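Local coordinates for protein mandalate racemase/muconate lactonizing enzyme (Unidentified, PDB 4E4U) that probably acts as an isomerase or lyase of the mandelate racemase/muconate lactonizing enzyme group in the enolase superfamily, at residues Met1-Val13 with Tyr22-Ile34. Residues are numbered along the deposited sequence; the frame is centred on the assembly and turned at random.
Sequences MKIVSLETHIVAV and YWIFVKLKTDDGI
Glu-7 OE1 is gripped from two directions: His-9 NE2 donates to it at 2.8 Å, and a water donates to it while accepting from Lys-27 NZ. The histidine bond lies in the ring plane and reaches the carboxylate on its anti side, 21° out of the carboxylate plane, which would restrain the turn of both imidazole and carboxylate. Glu-7 and Lys-27 thus meet through water, their charged atoms OE1 and NZ remaining 4.5 Å apart, although the backbones beneath them form a hydrogen-bonded antiparallel pair, with Lys-27 N to Glu-7 O at 2.8 Å. Hydrogen-bonded pairs alternate with non-hydrogen-bonded ones from Val-11 and Trp-23 to Ser-5 and Lys-29. There a classic beta bulge intervenes: Val-4 N binds Lys-29 O at 2.9 Å, Ser-5 N only weakly. Beyond it, Asp-31 clasps Lys-2 twice, its N reaching Lys-2 O and its OD1 taking Lys-2 N (3.0 Å) from above the carboxylate plane. With CG wedged between backbone N and carbonyl carbon (chi1 54°), Asp-31 turns its carboxylate back to that amide. At the far end Val-13 CG2 sits squarely over one face of Trp-23, a CH-pi contact 3.5 Å from the centroid of the five-membered ring, while Val-11 CG2 meets the edge of Phe-25. The two strands open the three-stranded meander of the N-terminal capping domain. Leu-6 and Thr-8 face helix 47-61, His-9, Val-11 and Lys-27 meet helix 372-377 on the other side of the sheet, and strand 35-40 pairs along strand 22-30.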
loop_
_atom_site.group_PDB
_atom_site.type_symbol
_atom_site.label_atom_id
_atom_site.label_comp_id
_atom_site.label_asym_id
_atom_site.label_seq_id
_atom_site.Cartn_x
_atom_site.Cartn_y
_atom_site.Cartn_z
ATOM N N MET A 1 -20.786 -38.678 -27.947
ATOM C CA MET A 1 -19.401 -39.092 -27.795
ATOM C C MET A 1 -18.974 -39.130 -26.338
ATOM O O MET A 1 -19.160 -38.154 -25.619
ATOM C CB MET A 1 -18.493 -38.101 -28.486
ATOM C CG MET A 1 -17.069 -38.477 -28.299
ATOM S SD MET A 1 -16.879 -39.906 -29.312
ATOM C CE MET A 1 -15.569 -39.256 -30.345
ATOM N N LYS A 2 -18.367 -40.234 -25.908
ATOM C CA LYS A 2 -17.900 -40.317 -24.529
ATOM C C LYS A 2 -16.644 -41.170 -24.355
ATOM O O LYS A 2 -16.374 -42.067 -25.149
ATOM C CB LYS A 2 -19.013 -40.832 -23.614
ATOM C CG LYS A 2 -19.314 -42.305 -23.773
ATOM C CD LYS A 2 -20.520 -42.709 -22.931
ATOM C CE LYS A 2 -20.781 -44.210 -23.017
ATOM N NZ LYS A 2 -21.809 -44.662 -22.039
ATOM N N ILE A 3 -15.879 -40.877 -23.307
ATOM C CA ILE A 3 -14.681 -41.649 -22.992
ATOM C C ILE A 3 -15.091 -42.937 -22.302
ATOM O O ILE A 3 -15.813 -42.906 -21.304
ATOM C CB ILE A 3 -13.745 -40.877 -22.046
ATOM C CG1 ILE A 3 -13.335 -39.538 -22.660
ATOM C CG2 ILE A 3 -12.522 -41.720 -21.707
ATOM C CD1 ILE A 3 -12.574 -39.674 -23.964
ATOM N N VAL A 4 -14.634 -44.073 -22.819
ATOM C CA VAL A 4 -15.049 -45.350 -22.245
ATOM C C VAL A 4 -13.908 -46.162 -21.640
ATOM O O VAL A 4 -14.156 -47.121 -20.908
ATOM C CB VAL A 4 -15.826 -46.225 -23.261
ATOM C CG1 VAL A 4 -17.104 -45.526 -23.695
ATOM C CG2 VAL A 4 -14.954 -46.571 -24.472
ATOM N N SER A 5 -12.665 -45.792 -21.930
ATOM C CA SER A 5 -11.541 -46.566 -21.407
ATOM C C SER A 5 -10.242 -45.781 -21.305
ATOM O O SER A 5 -10.039 -44.786 -22.006
ATOM C CB SER A 5 -11.312 -47.826 -22.243
ATOM O OG SER A 5 -10.880 -47.494 -23.545
ATOM N N LEU A 6 -9.371 -46.272 -20.429
ATOM C CA LEU A 6 -8.070 -45.687 -20.156
ATOM C C LEU A 6 -7.017 -46.785 -20.128
ATOM O O LEU A 6 -7.261 -47.872 -19.597
ATOM C CB LEU A 6 -8.090 -45.014 -18.781
ATOM C CG LEU A 6 -6.721 -44.848 -18.110
ATOM C CD1 LEU A 6 -5.973 -43.702 -18.739
ATOM C CD2 LEU A 6 -6.845 -44.673 -16.601
ATOM N N GLU A 7 -5.848 -46.493 -20.693
ATOM C CA GLU A 7 -4.647 -47.293 -20.471
ATOM C C GLU A 7 -3.558 -46.369 -19.959
ATOM O O GLU A 7 -3.379 -45.268 -20.487
ATOM C CB GLU A 7 -4.141 -47.909 -21.773
ATOM C CG GLU A 7 -5.046 -48.917 -22.437
ATOM C CD GLU A 7 -4.454 -49.414 -23.752
ATOM O OE1 GLU A 7 -3.317 -49.012 -24.089
ATOM O OE2 GLU A 7 -5.122 -50.200 -24.453
ATOM N N THR A 8 -2.815 -46.822 -18.953
ATOM C CA THR A 8 -1.671 -46.074 -18.446
ATOM C C THR A 8 -0.385 -46.793 -18.821
ATOM O O THR A 8 -0.270 -48.006 -18.639
ATOM C CB THR A 8 -1.747 -45.932 -16.922
ATOM O OG1 THR A 8 -2.917 -45.181 -16.585
ATOM C CG2 THR A 8 -0.510 -45.222 -16.377
ATOM N N HIS A 9 0.571 -46.046 -19.359
ATOM C CA HIS A 9 1.857 -46.607 -19.741
ATOM C C HIS A 9 2.962 -45.763 -19.136
ATOM O O HIS A 9 3.155 -44.614 -19.534
ATOM C CB HIS A 9 1.994 -46.646 -21.265
ATOM C CG HIS A 9 0.952 -47.486 -21.933
ATOM N ND1 HIS A 9 1.054 -48.856 -22.031
ATOM C CD2 HIS A 9 -0.221 -47.153 -22.523
ATOM C CE1 HIS A 9 -0.011 -49.333 -22.648
ATOM N NE2 HIS A 9 -0.802 -48.317 -22.958
ATOM N N ILE A 10 3.662 -46.326 -18.156
ATOM C CA ILE A 10 4.763 -45.628 -17.506
ATOM C C ILE A 10 6.068 -46.194 -18.054
ATOM O O ILE A 10 6.482 -47.302 -17.708
ATOM C CB ILE A 10 4.683 -45.715 -15.966
ATOM C CG1 ILE A 10 3.368 -45.090 -15.484
ATOM C CG2 ILE A 10 5.881 -45.009 -15.335
ATOM C CD1 ILE A 10 3.164 -45.107 -13.979
ATOM N N VAL A 11 6.687 -45.427 -18.944
ATOM C CA VAL A 11 7.823 -45.884 -19.726
ATOM C C VAL A 11 9.139 -45.549 -19.036
ATOM O O VAL A 11 9.348 -44.416 -18.602
ATOM C CB VAL A 11 7.792 -45.206 -21.109
ATOM C CG1 VAL A 11 9.010 -45.572 -21.925
ATOM C CG2 VAL A 11 6.510 -45.583 -21.851
ATOM N N ALA A 12 10.024 -46.535 -18.940
ATOM C CA ALA A 12 11.360 -46.317 -18.396
ATOM C C ALA A 12 12.235 -45.654 -19.452
ATOM O O ALA A 12 12.408 -46.192 -20.545
ATOM C CB ALA A 12 11.977 -47.641 -17.965
ATOM N N VAL A 13 12.789 -44.491 -19.126
ATOM C CA VAL A 13 13.689 -43.796 -20.037
ATOM C C VAL A 13 15.072 -44.441 -19.945
ATOM O O VAL A 13 15.621 -44.574 -18.859
ATOM C CB VAL A 13 13.775 -42.297 -19.688
ATOM C CG1 VAL A 13 14.720 -41.581 -20.634
ATOM C CG2 VAL A 13 12.386 -41.654 -19.721
ATOM N N TYR A 22 11.375 -41.665 -15.925
ATOM C CA TYR A 22 10.224 -42.323 -16.537
ATOM C C TYR A 22 9.237 -41.283 -17.013
ATOM O O TYR A 22 9.196 -40.170 -16.488
ATOM C CB TYR A 22 9.539 -43.306 -15.564
ATOM C CG TYR A 22 9.205 -42.679 -14.234
ATOM C CD1 TYR A 22 8.045 -41.923 -14.066
ATOM C CD2 TYR A 22 10.067 -42.803 -13.153
ATOM C CE1 TYR A 22 7.753 -41.314 -12.855
ATOM C CE2 TYR A 22 9.781 -42.209 -11.939
ATOM C CZ TYR A 22 8.631 -41.460 -11.796
ATOM O OH TYR A 22 8.370 -40.871 -10.584
ATOM N N TRP A 23 8.446 -41.653 -18.011
ATOM C CA TRP A 23 7.384 -40.791 -18.515
ATOM C C TRP A 23 6.046 -41.482 -18.324
ATOM O O TRP A 23 5.914 -42.681 -18.578
ATOM C CB TRP A 23 7.615 -40.462 -19.990
ATOM C CG TRP A 23 8.908 -39.742 -20.239
ATOM C CD1 TRP A 23 9.567 -38.909 -19.371
ATOM C CD2 TRP A 23 9.716 -39.806 -21.425
ATOM N NE1 TRP A 23 10.725 -38.442 -19.955
ATOM C CE2 TRP A 23 10.838 -38.978 -21.213
ATOM C CE3 TRP A 23 9.590 -40.478 -22.646
ATOM C CZ2 TRP A 23 11.841 -38.817 -22.176
ATOM C CZ3 TRP A 23 10.583 -40.309 -23.605
ATOM C CH2 TRP A 23 11.690 -39.486 -23.364
ATOM N N ILE A 24 5.061 -40.717 -17.860
ATOM C CA ILE A 24 3.745 -41.259 -17.556
ATOM C C ILE A 24 2.759 -40.890 -18.652
ATOM O O ILE A 24 2.363 -39.726 -18.764
ATOM C CB ILE A 24 3.217 -40.713 -16.213
ATOM C CG1 ILE A 24 4.220 -40.974 -15.086
ATOM C CG2 ILE A 24 1.871 -41.333 -15.888
ATOM C CD1 ILE A 24 3.866 -40.266 -13.783
ATOM N N PHE A 25 2.353 -41.874 -19.451
ATOM C CA PHE A 25 1.412 -41.624 -20.539
ATOM C C PHE A 25 0.046 -42.211 -20.231
ATOM O O PHE A 25 -0.057 -43.257 -19.589
ATOM C CB PHE A 25 1.921 -42.222 -21.858
ATOM C CG PHE A 25 3.256 -41.689 -22.297
ATOM C CD1 PHE A 25 3.431 -40.339 -22.572
ATOM C CD2 PHE A 25 4.337 -42.548 -22.459
ATOM C CE1 PHE A 25 4.665 -39.854 -22.983
ATOM C CE2 PHE A 25 5.563 -42.069 -22.874
ATOM C CZ PHE A 25 5.732 -40.721 -23.132
ATOM N N VAL A 26 -0.999 -41.544 -20.705
ATOM C CA VAL A 26 -2.344 -42.101 -20.647
ATOM C C VAL A 26 -2.947 -42.131 -22.048
ATOM O O VAL A 26 -2.735 -41.211 -22.849
ATOM C CB VAL A 26 -3.254 -41.299 -19.686
ATOM C CG1 VAL A 26 -2.804 -41.501 -18.243
ATOM C CG2 VAL A 26 -3.268 -39.814 -20.054
ATOM N N LYS A 27 -3.664 -43.209 -22.352
ATOM C CA LYS A 27 -4.374 -43.334 -23.622
ATOM C C LYS A 27 -5.862 -43.503 -23.355
ATOM O O LYS A 27 -6.269 -44.390 -22.604
ATOM C CB LYS A 27 -3.827 -44.504 -24.446
ATOM C CG LYS A 27 -2.441 -44.247 -25.021
ATOM C CD LYS A 27 -1.919 -45.435 -25.836
ATOM C CE LYS A 27 -2.752 -45.689 -27.088
ATOM N NZ LYS A 27 -2.258 -46.845 -27.876
ATOM N N LEU A 28 -6.668 -42.627 -23.950
ATOM C CA LEU A 28 -8.118 -42.683 -23.807
ATOM C C LEU A 28 -8.751 -43.150 -25.097
ATOM O O LEU A 28 -8.269 -42.829 -26.186
ATOM C CB LEU A 28 -8.673 -41.299 -23.481
ATOM C CG LEU A 28 -8.103 -40.600 -22.253
ATOM C CD1 LEU A 28 -8.790 -39.257 -22.059
ATOM C CD2 LEU A 28 -8.278 -41.487 -21.029
ATOM N N LYS A 29 -9.840 -43.899 -24.989
ATOM C CA LYS A 29 -10.606 -44.259 -26.173
ATOM C C LYS A 29 -12.065 -43.877 -25.973
ATOM O O LYS A 29 -12.600 -43.971 -24.860
ATOM C CB LYS A 29 -10.472 -45.750 -26.497
ATOM C CG LYS A 29 -10.758 -46.084 -27.959
ATOM C CD LYS A 29 -10.348 -47.508 -28.310
ATOM C CE LYS A 29 -10.221 -47.686 -29.821
ATOM N NZ LYS A 29 -11.022 -48.836 -30.323
ATOM N N THR A 30 -12.696 -43.419 -27.049
ATOM C CA THR A 30 -14.109 -43.069 -27.018
ATOM C C THR A 30 -14.976 -44.242 -27.458
ATOM O O THR A 30 -14.472 -45.239 -27.995
ATOM C CB THR A 30 -14.421 -41.897 -27.947
ATOM O OG1 THR A 30 -14.211 -42.301 -29.306
ATOM C CG2 THR A 30 -13.544 -40.691 -27.619
ATOM N N ASP A 31 -16.284 -44.104 -27.251
ATOM C CA ASP A 31 -17.241 -45.127 -27.638
ATOM C C ASP A 31 -17.304 -45.331 -29.149
ATOM O O ASP A 31 -17.698 -46.398 -29.610
ATOM C CB ASP A 31 -18.633 -44.824 -27.061
ATOM C CG ASP A 31 -19.144 -43.426 -27.409
ATOM O OD1 ASP A 31 -18.357 -42.541 -27.830
ATOM O OD2 ASP A 31 -20.360 -43.206 -27.225
ATOM N N ASP A 32 -16.916 -44.321 -29.927
ATOM C CA ASP A 32 -16.897 -44.489 -31.382
ATOM C C ASP A 32 -15.479 -44.607 -31.948
ATOM O O ASP A 32 -15.242 -44.383 -33.140
ATOM C CB ASP A 32 -17.688 -43.374 -32.075
ATOM C CG ASP A 32 -16.987 -42.038 -32.024
ATOM O OD1 ASP A 32 -15.922 -41.947 -31.389
ATOM O OD2 ASP A 32 -17.499 -41.064 -32.614
ATOM N N GLY A 33 -14.536 -44.941 -31.078
ATOM C CA GLY A 33 -13.234 -45.400 -31.518
ATOM C C GLY A 33 -12.141 -44.365 -31.721
ATOM O O GLY A 33 -11.107 -44.687 -32.305
ATOM N N ILE A 34 -12.343 -43.134 -31.258
ATOM C CA ILE A 34 -11.284 -42.133 -31.371
ATOM C C ILE A 34 -10.325 -42.274 -30.192
ATOM O O ILE A 34 -10.759 -42.417 -29.047
ATOM C CB ILE A 34 -11.844 -40.690 -31.448
ATOM C CG1 ILE A 34 -12.939 -40.592 -32.513
ATOM C CG2 ILE A 34 -10.725 -39.693 -31.744
ATOM C CD1 ILE A 34 -13.331 -39.159 -32.868
HETATM O O HOH W 1 -21.755 -40.931 -26.801
HETATM O O HOH W 2 -2.395 -49.211 -26.634
#